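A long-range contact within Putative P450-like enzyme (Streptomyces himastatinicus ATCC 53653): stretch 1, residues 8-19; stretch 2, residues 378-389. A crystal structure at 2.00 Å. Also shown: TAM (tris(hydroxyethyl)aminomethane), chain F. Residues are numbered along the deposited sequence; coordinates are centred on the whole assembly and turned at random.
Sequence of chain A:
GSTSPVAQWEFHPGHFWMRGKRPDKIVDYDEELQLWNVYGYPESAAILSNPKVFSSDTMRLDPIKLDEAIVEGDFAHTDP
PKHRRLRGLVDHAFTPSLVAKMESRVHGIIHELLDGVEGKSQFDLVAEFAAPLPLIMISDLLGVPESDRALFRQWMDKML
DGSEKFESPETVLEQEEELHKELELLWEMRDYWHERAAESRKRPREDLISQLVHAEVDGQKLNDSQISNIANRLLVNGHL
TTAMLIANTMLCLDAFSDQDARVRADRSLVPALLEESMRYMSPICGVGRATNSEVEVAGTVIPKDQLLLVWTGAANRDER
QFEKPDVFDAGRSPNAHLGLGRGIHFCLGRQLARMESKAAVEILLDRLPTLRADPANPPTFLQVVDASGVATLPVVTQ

Stretch 1 8-19: QWEFHPGHFWMR
Stretch 2 378-389: PPTFLQVVDASG

Residues 8-19 and 378-389, at least 369 positions apart in sequence wherever they touch, pack along one another and bury 535 Å² in total. The two stretches run in the same sense: Trp 9 lies beside Pro 379 (CA-CA 7.9 Å), Phe 11 beside Phe 381 (CA-CA 6.0 Å) and His 12 beside Val 385 (CA-CA 6.7 Å). In stretch 1, Trp 9 (phi/psi -91/143) and Phe 11 (-68/161) are extended, but Glu 10 (-86/73) bends the backbone between them, with Phe 11 N donating to Trp 9 O (2.9 Å); the stretch then makes a type I turn from His 12 to His 15 and enters a 3-10 segment at 16-18. Stretch 2 has a short strand at 380-381 and a type I turn from Val 384 to Ala 387.

No direct backbone hydrogen bond joins the backbones of the two stretches here; two waters bridge them instead. One accepts from Glu 10 N and donates to Pro 379 O, the other donates to Glu 10 O and accepts from Phe 381 N, all four distances being 2.8 Å.

Phe 381 (chi1 -69°, m; chi2 78°) points toward stretch 1 and contributes the largest covered area, 97 Å². Its CE1 meets Trp 9 CB at 3.7 Å, and its CD1 lies 3.4 Å from Glu 10 O. Although the CA-to-CB bond of Phe 11 points away, its m rotamer (chi1 -51°, chi2 -73°) brings the ring back, edge toward the face of Phe 381, with centroids 5.2 Å apart and planes at 52°. Trp 9 (chi1 -74°, m; chi2 -32°) points toward stretch 2, placing its CD1 4.3 Å from Pro 379 CG.

His 12 is t (chi1 -164°, chi2 -74°). This conformation lays one ring face against Val 385, whose p rotamer (chi1 70°) puts CG2 3.9 Å from the ring centroid, 28° off the normal, in a CH-pi contact. Within the turn, Gly 14 N donates to His 12 ND1 (2.9 Å), holding the imidazole through ND1.

His 15 (chi1 -63°, m; chi2 174°) reaches toward the second turn. NE2 donates to Val 385 O at 2.8 Å with an angle of 158°, the one direct hydrogen bond across the contact. Ala 387 O also approaches near the ring plane, 3.0 Å from His 15 CE1, so two carbonyls line the imidazole edge.

Met 18, m at chi1 (-60°) and chi2 (-56°), curls so that SD lies 3.8 Å from Ser 388 OG, while chi3 (-58°, m) places CE; Ser 388 is t (chi1 175°). Away from the interface, Arg 19 secures stretch 1, with NH2 donating to Phe 11 O (2.6 Å) and NH1 to His 12 O (2.9 Å).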

# COMPACT_ATOMS: atom_id res chain seq x y z
N GLN A 8 6.07 23.04 -5.12
CA GLN A 8 6.68 23.29 -3.80
C GLN A 8 5.99 22.50 -2.67
O GLN A 8 5.53 23.08 -1.67
CB GLN A 8 6.61 24.76 -3.46
N TRP A 9 5.89 21.19 -2.84
CA TRP A 9 5.29 20.28 -1.86
C TRP A 9 6.27 19.68 -0.83
O TRP A 9 7.38 19.28 -1.19
CB TRP A 9 4.59 19.18 -2.64
CG TRP A 9 3.30 19.58 -3.30
CD1 TRP A 9 2.40 20.50 -2.85
CD2 TRP A 9 2.74 19.02 -4.50
NE1 TRP A 9 1.31 20.55 -3.70
CE2 TRP A 9 1.50 19.66 -4.72
CE3 TRP A 9 3.17 18.05 -5.42
CZ2 TRP A 9 0.69 19.37 -5.82
CZ3 TRP A 9 2.35 17.74 -6.50
CH2 TRP A 9 1.13 18.40 -6.69
N GLU A 10 5.83 19.51 0.43
CA GLU A 10 6.79 19.07 1.46
C GLU A 10 6.95 17.54 1.53
O GLU A 10 6.49 16.88 2.48
CB GLU A 10 6.37 19.61 2.84
CG GLU A 10 6.62 21.12 3.05
CD GLU A 10 8.03 21.59 2.78
OE1 GLU A 10 8.99 20.80 2.95
OE2 GLU A 10 8.18 22.78 2.44
N PHE A 11 7.63 16.99 0.54
CA PHE A 11 7.87 15.55 0.50
C PHE A 11 8.82 15.11 1.62
O PHE A 11 9.62 15.90 2.15
CB PHE A 11 8.50 15.13 -0.85
CG PHE A 11 7.76 15.63 -2.07
CD1 PHE A 11 6.56 15.07 -2.44
CD2 PHE A 11 8.33 16.61 -2.89
CE1 PHE A 11 5.89 15.51 -3.59
CE2 PHE A 11 7.66 17.03 -4.03
CZ PHE A 11 6.43 16.47 -4.37
N HIS A 12 8.79 13.81 1.91
CA HIS A 12 9.87 13.19 2.69
C HIS A 12 11.20 13.64 2.09
O HIS A 12 11.35 13.61 0.88
CB HIS A 12 9.81 11.68 2.60
CG HIS A 12 10.61 10.97 3.64
ND1 HIS A 12 11.99 10.90 3.58
CD2 HIS A 12 10.23 10.25 4.72
CE1 HIS A 12 12.43 10.21 4.62
NE2 HIS A 12 11.38 9.80 5.32
N PRO A 13 12.15 14.06 2.95
CA PRO A 13 13.44 14.56 2.46
C PRO A 13 14.24 13.50 1.69
O PRO A 13 15.08 13.84 0.87
CB PRO A 13 14.17 14.98 3.74
CG PRO A 13 13.42 14.33 4.88
CD PRO A 13 12.01 14.16 4.41
N GLY A 14 13.98 12.24 1.96
CA GLY A 14 14.64 11.17 1.24
C GLY A 14 14.13 10.95 -0.17
O GLY A 14 14.76 10.22 -0.95
N HIS A 15 12.98 11.53 -0.52
CA HIS A 15 12.37 11.26 -1.82
C HIS A 15 12.82 12.23 -2.91
O HIS A 15 12.02 13.00 -3.43
CB HIS A 15 10.88 11.29 -1.75
CG HIS A 15 10.31 10.24 -0.85
ND1 HIS A 15 8.97 10.16 -0.55
CD2 HIS A 15 10.91 9.24 -0.16
CE1 HIS A 15 8.76 9.13 0.26
NE2 HIS A 15 9.93 8.57 0.53
N PHE A 16 14.09 12.15 -3.25
CA PHE A 16 14.68 13.08 -4.20
C PHE A 16 13.97 13.05 -5.57
O PHE A 16 13.98 14.06 -6.30
CB PHE A 16 16.19 12.77 -4.37
CG PHE A 16 16.48 11.36 -4.84
CD1 PHE A 16 16.47 11.05 -6.18
CD2 PHE A 16 16.72 10.34 -3.92
CE1 PHE A 16 16.70 9.77 -6.59
CE2 PHE A 16 16.97 9.06 -4.33
CZ PHE A 16 16.94 8.77 -5.66
N TRP A 17 13.43 11.90 -5.96
CA TRP A 17 12.80 11.81 -7.28
C TRP A 17 11.55 12.69 -7.41
O TRP A 17 11.18 13.10 -8.50
CB TRP A 17 12.47 10.36 -7.63
CG TRP A 17 11.55 9.68 -6.61
CD1 TRP A 17 10.20 9.60 -6.66
CD2 TRP A 17 11.95 8.99 -5.41
NE1 TRP A 17 9.71 8.91 -5.57
CE2 TRP A 17 10.77 8.53 -4.79
CE3 TRP A 17 13.19 8.71 -4.81
CZ2 TRP A 17 10.79 7.80 -3.59
CZ3 TRP A 17 13.20 7.99 -3.60
CH2 TRP A 17 12.01 7.55 -3.01
N MET A 18 10.88 12.96 -6.28
CA MET A 18 9.74 13.87 -6.25
C MET A 18 10.10 15.35 -6.48
O MET A 18 9.24 16.15 -6.83
CB MET A 18 8.99 13.72 -4.91
CG MET A 18 8.48 12.30 -4.72
SD MET A 18 7.41 11.75 -6.08
CE MET A 18 6.14 13.02 -5.99
N ARG A 19 11.37 15.69 -6.27
CA ARG A 19 11.88 17.04 -6.51
C ARG A 19 12.64 17.14 -7.84
O ARG A 19 13.42 18.08 -8.04
CB ARG A 19 12.76 17.47 -5.33
CG ARG A 19 11.98 17.52 -4.00
CD ARG A 19 12.85 17.86 -2.77
NE ARG A 19 12.04 17.95 -1.54
CZ ARG A 19 11.72 16.96 -0.70
NH1 ARG A 19 12.10 15.70 -0.91
NH2 ARG A 19 10.99 17.24 0.36
N PRO A 378 -1.80 24.16 2.94
CA PRO A 378 -1.24 23.11 2.07
C PRO A 378 -1.35 21.72 2.69
O PRO A 378 -1.47 21.62 3.89
CB PRO A 378 0.25 23.49 1.98
CG PRO A 378 0.28 24.97 2.25
CD PRO A 378 -0.81 25.20 3.26
N PRO A 379 -1.26 20.67 1.85
CA PRO A 379 -1.28 19.30 2.36
C PRO A 379 0.01 18.94 3.10
O PRO A 379 1.03 19.63 2.96
CB PRO A 379 -1.36 18.45 1.09
CG PRO A 379 -0.71 19.36 -0.04
CD PRO A 379 -0.99 20.77 0.41
N THR A 380 -0.07 17.92 3.96
CA THR A 380 1.14 17.30 4.50
C THR A 380 1.27 15.90 3.92
O THR A 380 0.27 15.29 3.51
CB THR A 380 1.20 17.21 6.00
OG1 THR A 380 0.14 16.36 6.44
CG2 THR A 380 1.07 18.55 6.61
N PHE A 381 2.52 15.45 3.83
CA PHE A 381 2.82 14.13 3.32
C PHE A 381 3.08 13.15 4.43
O PHE A 381 3.53 13.52 5.53
CB PHE A 381 4.00 14.24 2.34
CG PHE A 381 3.60 14.95 1.10
CD1 PHE A 381 3.49 16.33 1.09
CD2 PHE A 381 3.14 14.24 0.01
CE1 PHE A 381 3.03 16.99 -0.03
CE2 PHE A 381 2.67 14.90 -1.12
CZ PHE A 381 2.61 16.27 -1.12
N LEU A 382 2.77 11.90 4.14
CA LEU A 382 2.88 10.84 5.14
C LEU A 382 4.35 10.67 5.57
O LEU A 382 5.27 10.65 4.74
CB LEU A 382 2.28 9.55 4.62
CG LEU A 382 2.20 8.39 5.62
CD1 LEU A 382 1.22 8.78 6.69
CD2 LEU A 382 1.73 7.13 4.93
N GLN A 383 4.54 10.64 6.89
CA GLN A 383 5.86 10.63 7.51
C GLN A 383 6.48 9.23 7.53
O GLN A 383 7.02 8.79 8.53
CB GLN A 383 5.71 11.13 8.95
CG GLN A 383 5.12 12.53 9.02
CD GLN A 383 6.03 13.54 8.37
OE1 GLN A 383 7.06 13.90 8.94
NE2 GLN A 383 5.69 13.94 7.15
N VAL A 384 6.44 8.56 6.39
CA VAL A 384 6.91 7.20 6.32
C VAL A 384 7.75 7.04 5.07
O VAL A 384 7.26 7.33 3.98
CB VAL A 384 5.74 6.23 6.28
CG1 VAL A 384 6.25 4.83 6.13
CG2 VAL A 384 4.90 6.36 7.56
N VAL A 385 8.97 6.53 5.21
CA VAL A 385 9.93 6.62 4.13
C VAL A 385 9.54 5.75 2.92
O VAL A 385 9.92 6.09 1.78
CB VAL A 385 11.37 6.29 4.61
CG1 VAL A 385 11.52 4.80 4.95
CG2 VAL A 385 12.40 6.73 3.58
N ASP A 386 8.80 4.65 3.11
CA ASP A 386 8.51 3.81 1.94
C ASP A 386 7.19 4.17 1.27
O ASP A 386 6.69 3.47 0.41
CB ASP A 386 8.60 2.30 2.29
CG ASP A 386 7.69 1.88 3.44
OD1 ASP A 386 7.27 2.75 4.24
OD2 ASP A 386 7.44 0.66 3.58
N ALA A 387 6.67 5.33 1.62
CA ALA A 387 5.43 5.83 1.06
C ALA A 387 5.56 7.26 0.56
O ALA A 387 6.06 8.15 1.27
CB ALA A 387 4.29 5.75 2.11
N SER A 388 5.04 7.47 -0.65
CA SER A 388 5.03 8.78 -1.19
C SER A 388 3.55 9.19 -1.38
O SER A 388 2.90 8.86 -2.38
CB SER A 388 5.84 8.76 -2.49
OG SER A 388 5.79 9.98 -3.16
N GLY A 389 3.02 9.95 -0.42
CA GLY A 389 1.65 10.40 -0.54
C GLY A 389 1.24 11.38 0.55
O GLY A 389 1.99 11.57 1.48
C TAM F . 17.60 7.06 1.13
C1 TAM F . 18.91 7.56 0.40
C2 TAM F . 16.79 8.23 1.73
C3 TAM F . 16.71 6.26 0.13
C4 TAM F . 18.81 9.03 -0.03
C5 TAM F . 15.56 7.65 2.43
C6 TAM F . 16.44 6.98 -1.21
N TAM F . 17.95 6.15 2.21
O4 TAM F . 19.36 9.87 0.97
O5 TAM F . 15.96 6.39 3.00
O6 TAM F . 15.59 8.08 -0.98
O HOH W 1 4.72 16.98 4.70
O HOH W 2 3.35 20.29 1.47
O HOH W 3 6.96 8.49 -5.90